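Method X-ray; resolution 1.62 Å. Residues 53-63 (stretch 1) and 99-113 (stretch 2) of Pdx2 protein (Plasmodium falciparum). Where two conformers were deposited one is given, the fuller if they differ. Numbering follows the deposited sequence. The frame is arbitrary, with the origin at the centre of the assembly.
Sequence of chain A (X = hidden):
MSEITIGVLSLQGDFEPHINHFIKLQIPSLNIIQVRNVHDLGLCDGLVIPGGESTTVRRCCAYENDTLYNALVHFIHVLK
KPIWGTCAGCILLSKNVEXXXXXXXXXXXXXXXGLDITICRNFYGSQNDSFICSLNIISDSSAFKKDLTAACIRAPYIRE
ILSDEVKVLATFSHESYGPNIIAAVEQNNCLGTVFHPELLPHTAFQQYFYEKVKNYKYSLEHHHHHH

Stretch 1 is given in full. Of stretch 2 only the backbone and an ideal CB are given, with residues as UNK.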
ATOM      1  N   GLU A  53      -2.194   2.007  11.938  1.00 30.06           N
ATOM      2  CA  GLU A  53      -1.243   2.956  12.499  1.00 31.18           C
ATOM      3  C   GLU A  53       0.186   2.787  12.022  1.00 28.21           C
ATOM      4  O   GLU A  53       0.884   1.810  12.396  1.00 27.05           O
ATOM      5  CB  GLU A  53      -1.193   2.757  14.007  1.00 32.47           C
ATOM      6  CG  GLU A  53      -2.542   3.085  14.638  1.00 38.14           C
ATOM      7  CD  GLU A  53      -2.523   3.195  16.159  1.00 39.82           C
ATOM      8  OE1 GLU A  53      -1.426   3.113  16.767  1.00 51.63           O
ATOM      9  OE2 GLU A  53      -3.622   3.340  16.777  1.00 47.20           O
ATOM     10  N   SER A  54       0.652   3.817  11.333  1.00 26.27           N
ATOM     11  CA  SER A  54       1.991   3.774  10.758  1.00 25.30           C
ATOM     12  C   SER A  54       3.047   3.589  11.815  1.00 23.82           C
ATOM     13  O   SER A  54       4.025   2.933  11.597  1.00 23.12           O
ATOM     14  CB  SER A  54       2.258   5.005   9.929  1.00 25.85           C
ATOM     15  OG  SER A  54       2.155   6.223  10.677  1.00 26.26           O
ATOM     16  N   THR A  55       2.916   4.234  12.987  1.00 23.32           N
ATOM     17  CA  THR A  55       3.967   4.135  13.966  1.00 23.25           C
ATOM     18  C   THR A  55       4.101   2.710  14.502  1.00 23.05           C
ATOM     19  O   THR A  55       5.207   2.241  14.816  1.00 22.57           O
ATOM     20  CB  THR A  55       3.844   5.189  15.064  0.60 24.31           C
ATOM     21  OG1 THR A  55       4.157   6.471  14.498  0.60 24.49           O
ATOM     22  CG2 THR A  55       4.794   4.890  16.131  0.60 22.63           C
ATOM     23  N   THR A  56       2.974   2.032  14.636  1.00 23.60           N
ATOM     24  CA  THR A  56       2.999   0.641  15.089  1.00 23.61           C
ATOM     25  C   THR A  56       3.692  -0.302  14.117  1.00 21.28           C
ATOM     26  O   THR A  56       4.553  -1.030  14.539  1.00 21.11           O
ATOM     27  CB  THR A  56       1.584   0.092  15.288  1.00 24.91           C
ATOM     28  OG1 THR A  56       0.910   0.930  16.236  1.00 26.68           O
ATOM     29  CG2 THR A  56       1.643  -1.329  15.824  1.00 27.29           C
ATOM     30  N   VAL A  57       3.352  -0.205  12.873  1.00 22.96           N
ATOM     31  CA  VAL A  57       3.987  -1.043  11.849  1.00 21.60           C
ATOM     32  C   VAL A  57       5.474  -0.735  11.811  1.00 21.92           C
ATOM     33  O   VAL A  57       6.335  -1.606  11.845  1.00 22.12           O
ATOM     34  CB  VAL A  57       3.379  -0.803  10.517  1.00 23.72           C
ATOM     35  CG1 VAL A  57       4.254  -1.426   9.435  1.00 23.83           C
ATOM     36  CG2 VAL A  57       1.911  -1.288  10.409  1.00 24.76           C
ATOM     37  N   ARG A  58       5.843   0.547  11.878  1.00 21.28           N
ATOM     38  CA  ARG A  58       7.276   0.867  11.839  1.00 20.90           C
ATOM     39  C   ARG A  58       8.064   0.314  13.000  1.00 21.55           C
ATOM     40  O   ARG A  58       9.166  -0.153  12.871  1.00 22.01           O
ATOM     41  CB  ARG A  58       7.467   2.396  11.788  1.00 21.08           C
ATOM     42  CG  ARG A  58       8.889   2.865  11.714  1.00 20.55           C
ATOM     43  CD  ARG A  58       9.656   2.308  10.486  1.00 22.59           C
ATOM     44  NE  ARG A  58      11.068   2.700  10.443  1.00 19.87           N
ATOM     45  CZ  ARG A  58      12.091   2.109  11.051  1.00 18.52           C
ATOM     46  NH1 ARG A  58      11.969   1.001  11.788  1.00 21.60           N
ATOM     47  NH2 ARG A  58      13.319   2.561  10.864  1.00 19.67           N
ATOM     48  N   ARG A  59       7.514   0.411  14.209  1.00 23.29           N
ATOM     49  CA  ARG A  59       8.165  -0.165  15.384  1.00 25.12           C
ATOM     50  C   ARG A  59       8.324  -1.690  15.255  1.00 23.92           C
ATOM     51  O   ARG A  59       9.335  -2.250  15.663  1.00 24.79           O
ATOM     52  CB  ARG A  59       7.241   0.130  16.560  1.00 24.85           C
ATOM     53  CG  ARG A  59       7.710  -0.397  17.846  1.00 30.12           C
ATOM     54  CD  ARG A  59       6.975   0.354  18.967  1.00 35.78           C
ATOM     55  NE  ARG A  59       7.448   1.740  19.055  1.00 42.32           N
ATOM     56  CZ  ARG A  59       6.713   2.794  19.412  1.00 44.82           C
ATOM     57  NH1 ARG A  59       5.408   2.682  19.692  1.00 46.21           N
ATOM     58  NH2 ARG A  59       7.303   3.982  19.499  1.00 47.64           N
ATOM     59  N   CYS A  60       7.333  -2.332  14.659  1.00 25.53           N
ATOM     60  CA  CYS A  60       7.433  -3.788  14.394  1.00 26.73           C
ATOM     61  C   CYS A  60       8.660  -4.153  13.491  1.00 26.95           C
ATOM     62  O   CYS A  60       9.231  -5.256  13.605  1.00 27.11           O
ATOM     63  CB  CYS A  60       6.163  -4.299  13.729  1.00 27.83           C
ATOM     64  SG  CYS A  60       4.677  -4.315  14.847  1.00 32.76           S
ATOM     65  N   CYS A  61       9.030  -3.236  12.607  1.00 25.47           N
ATOM     66  CA  CYS A  61      10.157  -3.434  11.715  1.00 25.53           C
ATOM     67  C   CYS A  61      11.483  -3.046  12.296  1.00 26.00           C
ATOM     68  O   CYS A  61      12.528  -3.229  11.692  1.00 26.68           O
ATOM     69  CB  CYS A  61       9.924  -2.678  10.397  1.00 24.79           C
ATOM     70  SG  CYS A  61       8.525  -3.174   9.514  1.00 23.51           S
ATOM     71  N   ALA A  62      11.478  -2.539  13.534  1.00 26.38           N
ATOM     72  CA  ALA A  62      12.673  -1.980  14.141  1.00 28.46           C
ATOM     73  C   ALA A  62      13.503  -2.994  14.930  1.00 28.89           C
ATOM     74  O   ALA A  62      14.610  -2.693  15.410  1.00 28.90           O
ATOM     75  CB  ALA A  62      12.267  -0.891  15.081  1.00 29.42           C
ATOM     76  N   TYR A  63      12.961  -4.202  15.091  1.00 30.66           N
ATOM     77  CA  TYR A  63      13.569  -5.181  15.908  1.00 31.34           C
ATOM     78  C   TYR A  63      14.956  -5.554  15.383  1.00 31.42           C
ATOM     79  O   TYR A  63      15.228  -5.564  14.155  1.00 28.53           O
ATOM     80  CB  TYR A  63      12.704  -6.458  16.033  1.00 35.41           C
ATOM     81  CG  TYR A  63      11.220  -6.296  16.409  1.00 38.86           C
ATOM     82  CD1 TYR A  63      10.803  -5.467  17.462  1.00 43.14           C
ATOM     83  CD2 TYR A  63      10.241  -7.017  15.719  1.00 44.15           C
ATOM     84  CE1 TYR A  63       9.433  -5.368  17.806  1.00 41.31           C
ATOM     85  CE2 TYR A  63       8.872  -6.905  16.038  1.00 43.46           C
ATOM     86  CZ  TYR A  63       8.489  -6.094  17.087  1.00 43.58           C
ATOM     87  OH  TYR A  63       7.132  -6.016  17.374  1.00 45.64           O
ATOM     88  N   UNK A  99       1.983  15.274  10.579  1.00 27.71           N
ATOM     89  CA  UNK A  99       0.970  15.074  11.613  1.00 30.62           C
ATOM     90  C   UNK A  99       0.920  13.699  12.253  1.00 31.28           C
ATOM     91  O   UNK A  99      -0.122  13.302  12.813  1.00 30.80           O
ATOM     92  CB  UNK A  99      -0.407  15.372  11.016  1.00 30.62           C
ATOM     93  N   UNK A 100       2.044  12.996  12.191  1.00 32.70           N
ATOM     94  CA  UNK A 100       2.140  11.705  12.888  0.50 35.72           C
ATOM     95  C   UNK A 100       2.348  11.744  14.433  0.50 36.79           C
ATOM     96  O   UNK A 100       2.399  10.698  15.080  0.50 37.33           O
ATOM     97  CB  UNK A 100       3.301  10.925  12.268  0.50 35.72           C
ATOM     98  N   UNK A 101       2.412  12.944  15.012  0.50 37.63           N
ATOM     99  CA  UNK A 101       2.573  13.181  16.503  0.50 38.45           C
ATOM    100  C   UNK A 101       3.640  12.388  17.245  1.00 38.75           C
ATOM    101  O   UNK A 101       4.494  13.023  17.889  1.00 38.55           O
ATOM    102  CB  UNK A 101       1.244  12.875  17.197  0.50 38.45           C
ATOM    103  N   UNK A 102       3.595  11.062  17.191  1.00 39.56           N
ATOM    104  CA  UNK A 102       4.461  10.260  18.025  1.00 40.82           C
ATOM    105  C   UNK A 102       5.838  10.446  17.526  1.00 41.83           C
ATOM    106  O   UNK A 102       6.140  10.146  16.368  1.00 41.58           O
ATOM    107  CB  UNK A 102       4.065   8.782  18.031  1.00 40.82           C
ATOM    108  N   UNK A 103       6.690  10.994  18.381  1.00 43.77           N
ATOM    109  CA  UNK A 103       8.071  11.121  17.990  1.00 45.11           C
ATOM    110  C   UNK A 103       8.729   9.782  18.034  1.00 46.86           C
ATOM    111  O   UNK A 103       8.689   9.044  19.045  1.00 48.80           O
ATOM    112  CB  UNK A 103       8.813  12.117  18.884  1.00 45.11           C
ATOM    113  N   UNK A 104       9.460   9.596  16.962  1.00 47.92           N
ATOM    114  CA  UNK A 104       9.929   8.332  16.540  1.00 48.09           C
ATOM    115  C   UNK A 104      11.320   8.206  17.035  1.00 47.00           C
ATOM    116  O   UNK A 104      12.134   9.127  16.936  1.00 47.11           O
ATOM    117  CB  UNK A 104       9.838   8.157  15.023  1.00 48.09           C
ATOM    118  N   UNK A 105      11.592   7.024  17.538  1.00 45.80           N
ATOM    119  CA  UNK A 105      12.935   6.668  17.866  1.00 45.51           C
ATOM    120  C   UNK A 105      13.752   6.508  16.567  1.00 43.64           C
ATOM    121  O   UNK A 105      14.965   6.324  16.651  1.00 44.28           O
ATOM    122  CB  UNK A 105      12.956   5.388  18.705  1.00 45.51           C
ATOM    123  N   UNK A 106      13.107   6.639  15.383  1.00 41.44           N
ATOM    124  CA  UNK A 106      13.786   6.440  14.066  1.00 39.62           C
ATOM    125  C   UNK A 106      14.037   7.659  13.129  1.00 38.07           C
ATOM    126  O   UNK A 106      14.759   7.509  12.152  1.00 38.74           O
ATOM    127  CB  UNK A 106      12.948   5.437  13.271  1.00 39.62           C
ATOM    128  N   UNK A 107      13.435   8.819  13.395  1.00 36.59           N
ATOM    129  CA  UNK A 107      13.844  10.081  12.757  1.00 33.80           C
ATOM    130  C   UNK A 107      13.586  10.034  11.264  1.00 31.96           C
ATOM    131  O   UNK A 107      12.458   9.775  10.832  1.00 29.79           O
ATOM    132  CB  UNK A 107      15.323  10.370  13.022  1.00 33.80           C
ATOM    133  N   UNK A 108      14.633  10.299  10.460  1.00 28.93           N
ATOM    134  CA  UNK A 108      14.438  10.268   9.055  1.00 26.84           C
ATOM    135  C   UNK A 108      14.470   8.838   8.555  1.00 25.31           C
ATOM    136  O   UNK A 108      14.362   8.632   7.345  1.00 22.49           O
ATOM    137  CB  UNK A 108      15.493  11.124   8.350  1.00 26.84           C
ATOM    138  N   UNK A 109      14.498   7.865   9.477  1.00 23.22           N
ATOM    139  CA  UNK A 109      14.322   6.481   9.068  1.00 24.03           C
ATOM    140  C   UNK A 109      12.883   6.019   9.335  1.00 20.69           C
ATOM    141  O   UNK A 109      12.656   4.844   9.341  1.00 21.11           O
ATOM    142  CB  UNK A 109      15.319   5.580   9.800  1.00 24.03           C
ATOM    143  N   UNK A 110      11.949   6.924   9.530  1.00 20.16           N
ATOM    144  CA  UNK A 110      10.556   6.538   9.713  1.00 19.96           C
ATOM    145  C   UNK A 110       9.922   5.848   8.485  1.00 19.50           C
ATOM    146  O   UNK A 110       9.396   4.747   8.602  1.00 19.16           O
ATOM    147  CB  UNK A 110       9.741   7.782  10.071  1.00 19.96           C
ATOM    148  N   UNK A 111       9.886   6.542   7.348  1.00 19.97           N
ATOM    149  CA  UNK A 111       9.352   5.987   6.139  1.00 18.71           C
ATOM    150  C   UNK A 111      10.332   5.002   5.456  1.00 18.17           C
ATOM    151  O   UNK A 111      11.571   5.146   5.542  1.00 18.15           O
ATOM    152  CB  UNK A 111       8.986   7.125   5.184  1.00 18.71           C
ATOM    153  N   UNK A 112       9.716   4.032   4.783  1.00 15.83           N
ATOM    154  CA  UNK A 112      10.458   3.132   3.821  1.00 16.50           C
ATOM    155  C   UNK A 112      10.733   3.867   2.553  1.00 17.22           C
ATOM    156  O   UNK A 112      11.635   3.448   1.783  1.00 18.21           O
ATOM    157  CB  UNK A 112       9.672   1.858   3.505  1.00 16.50           C
ATOM    158  N   UNK A 113       9.960   4.905   2.242  1.00 18.20           N
ATOM    159  CA  UNK A 113      10.058   5.589   0.937  1.00 16.63           C
ATOM    160  C   UNK A 113       9.430   4.783  -0.207  1.00 15.99           C
ATOM    161  O   UNK A 113       8.979   3.647   0.018  1.00 17.68           O
ATOM    162  CB  UNK A 113      11.526   5.871   0.609  1.00 16.63           C
TER

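Stretch 1 offers a helix, residues 54–60, with Ser54 and Arg58 pointing toward stretch 2, followed by Cys61 and Ala62, which do the same. Position 99 has positive phi (69°) and no close neighbour; Asn or Gly suits it, and Asn99 is found. At position 100 CA-to-CB points toward the helix start, the ideal CB 5.1 Å from both Thr55 OG1 and Ser54 OG. A small polar or a branched aliphatic residue would fit; it is Ile100, whose CG2 lies 3.9 Å from Ser54 OG. Position 101, again with positive phi (47°), has open space around it and tolerates a polar chain. CA-to-CB points sideways; Lys101 makes no contact with stretch 1.

Position 102 points toward Thr55, its ideal CB 4.2 Å from Thr55 OG1. The methyl nearby favours a medium aliphatic residue, though a polar one could address the hydroxyl. Leu102 takes the apolar option, CD1 lying 3.8 Å from Thr55 CG2. Positions 103 and 104 have no close neighbour in stretch 1; they are Tyr103 and Ser104. Position 105 points sideways, but a polar chain could reach toward Arg59. Asn105 does so, with ND2 3.9 Å from Arg59 NH2, at the edge of the guanidinium.

At position 106 CA-to-CB points toward the helix, with the ideal CB 3.8 Å from Arg58 NH2. A flat cation and the methyl of Ala62 call for an aromatic ring, although an acidic chain could also answer the charge. In Phe106 the ring stacks on the Arg58 guanidinium, centres 4.0 Å apart and planes at 17°, a cation-pi arrangement; its CE1 also packs 3.3 Å from Ala62 CB.

Position 107, with phi 65° and psi -125°, favours glycine and is Gly107; position 108, free of stretch 1, could be many polar residues and is Asn108. At position 109 the backbone makes the decisive contact: Arg58 NE and NH2 donate to the carbonyl O at 2.9 and 2.8 Å. With CA-to-CB sideways, many residues would serve; Lys109 is found.

Position 110 points away, yet a long chain could turn back to Ser54 and Thr55. Phe110 does, bringing CZ to 3.5 Å from Ser54 OG and CE1 to 3.6 Å from Thr55 OG1, both hydroxyls at the ring edge. Position 111 points away and suits a small polar residue; Ser111 accepts from the amide N of 113. Position 112 points sideways, and a large apolar chain could reach Cys61: Phe112 puts CZ 3.9 Å from Cys61 SG, an edge-on sulfur-aromatic contact. Position 113, phi 75°, favours glycine and is Gly113.

Stretch 2 99-113: NIKLYSNFGNKFSFG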
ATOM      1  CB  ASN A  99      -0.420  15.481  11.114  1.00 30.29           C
ATOM      2  CG  ASN A  99      -1.410  15.697  12.247  1.00 33.68           C
ATOM      3  OD1 ASN A  99      -1.088  16.328  13.272  1.00 40.02           O
ATOM      4  ND2 ASN A  99      -2.621  15.178  12.075  1.00 35.98           N
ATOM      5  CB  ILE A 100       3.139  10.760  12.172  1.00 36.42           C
ATOM      6  CG1 ILE A 100       4.357  11.491  11.620  1.00 39.46           C
ATOM      7  CG2 ILE A 100       2.377  10.103  10.953  1.00 38.16           C
ATOM      8  CD1 ILE A 100       5.554  10.663  11.278  1.00 39.39           C
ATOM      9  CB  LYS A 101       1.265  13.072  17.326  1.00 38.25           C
ATOM     10  CG  LYS A 101       0.057  13.684  16.654  1.00 39.39           C
ATOM     11  CD  LYS A 101      -1.207  13.456  17.490  1.00 40.16           C
ATOM     12  CE  LYS A 101      -1.451  14.596  18.384  1.00 40.45           C
ATOM     13  NZ  LYS A 101      -1.346  15.874  17.668  1.00 40.27           N
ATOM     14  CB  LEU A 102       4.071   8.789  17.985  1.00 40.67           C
ATOM     15  CG  LEU A 102       2.620   8.475  18.409  1.00 42.60           C
ATOM     16  CD1 LEU A 102       2.296   6.967  18.146  1.00 43.76           C
ATOM     17  CD2 LEU A 102       2.346   8.846  19.859  1.00 42.82           C
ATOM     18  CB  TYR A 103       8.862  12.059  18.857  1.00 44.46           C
ATOM     19  CG  TYR A 103       8.707  13.478  18.465  1.00 43.02           C
ATOM     20  CD1 TYR A 103       7.608  14.200  18.875  1.00 40.27           C
ATOM     21  CD2 TYR A 103       9.686  14.124  17.717  1.00 43.49           C
ATOM     22  CE1 TYR A 103       7.464  15.514  18.542  1.00 42.68           C
ATOM     23  CE2 TYR A 103       9.564  15.482  17.401  1.00 43.44           C
ATOM     24  CZ  TYR A 103       8.437  16.167  17.813  1.00 43.28           C
ATOM     25  OH  TYR A 103       8.267  17.513  17.520  1.00 43.63           O
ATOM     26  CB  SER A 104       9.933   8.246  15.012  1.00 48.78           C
ATOM     27  OG  SER A 104      11.257   8.112  14.524  1.00 52.12           O
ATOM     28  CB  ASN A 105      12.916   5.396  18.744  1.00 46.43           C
ATOM     29  CG  ASN A 105      11.810   4.456  18.340  1.00 48.68           C
ATOM     30  OD1 ASN A 105      11.504   4.394  17.160  1.00 57.68           O
ATOM     31  ND2 ASN A 105      11.173   3.756  19.290  1.00 48.71           N
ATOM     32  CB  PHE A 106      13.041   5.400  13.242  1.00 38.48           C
ATOM     33  CG  PHE A 106      12.258   4.422  14.050  1.00 36.90           C
ATOM     34  CD1 PHE A 106      12.887   3.341  14.604  1.00 38.42           C
ATOM     35  CD2 PHE A 106      10.906   4.571  14.219  1.00 35.74           C
ATOM     36  CE1 PHE A 106      12.160   2.403  15.315  1.00 37.53           C
ATOM     37  CE2 PHE A 106      10.183   3.657  14.939  1.00 34.66           C
ATOM     38  CZ  PHE A 106      10.812   2.583  15.467  1.00 36.10           C
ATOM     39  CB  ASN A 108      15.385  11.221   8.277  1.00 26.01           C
ATOM     40  CG  ASN A 108      16.821  10.837   8.346  1.00 25.35           C
ATOM     41  OD1 ASN A 108      17.719  11.647   8.014  1.00 28.38           O
ATOM     42  ND2 ASN A 108      17.084   9.647   8.766  1.00 23.90           N
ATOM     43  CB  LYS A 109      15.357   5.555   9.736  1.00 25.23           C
ATOM     44  CG  LYS A 109      16.860   5.689   9.236  1.00 28.50           C
ATOM     45  CD  LYS A 109      17.848   4.546   9.692  1.00 32.02           C
ATOM     46  CE  LYS A 109      17.519   3.068   9.192  1.00 37.67           C
ATOM     47  NZ  LYS A 109      18.116   1.786   9.978  1.00 35.38           N
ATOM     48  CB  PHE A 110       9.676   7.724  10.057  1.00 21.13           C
ATOM     49  CG  PHE A 110       8.245   7.363  10.358  1.00 21.97           C
ATOM     50  CD1 PHE A 110       7.918   6.807  11.597  1.00 25.30           C
ATOM     51  CD2 PHE A 110       7.202   7.699   9.487  1.00 25.53           C
ATOM     52  CE1 PHE A 110       6.581   6.513  11.901  1.00 23.83           C
ATOM     53  CE2 PHE A 110       5.861   7.416   9.801  1.00 24.04           C
ATOM     54  CZ  PHE A 110       5.567   6.833  10.984  1.00 21.95           C
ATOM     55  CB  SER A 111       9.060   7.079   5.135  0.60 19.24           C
ATOM     56  OG  SER A 111       8.453   6.600   3.950  0.60 19.03           O
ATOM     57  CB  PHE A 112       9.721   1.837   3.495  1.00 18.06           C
ATOM     58  CG  PHE A 112       9.229   1.059   4.647  1.00 18.89           C
ATOM     59  CD1 PHE A 112      10.076   0.483   5.562  1.00 18.94           C
ATOM     60  CD2 PHE A 112       7.876   0.788   4.775  1.00 20.65           C
ATOM     61  CE1 PHE A 112       9.634  -0.258   6.635  1.00 21.28           C
ATOM     62  CE2 PHE A 112       7.430   0.078   5.799  1.00 21.48           C
ATOM     63  CZ  PHE A 112       8.290  -0.461   6.787  1.00 19.64           C
TER
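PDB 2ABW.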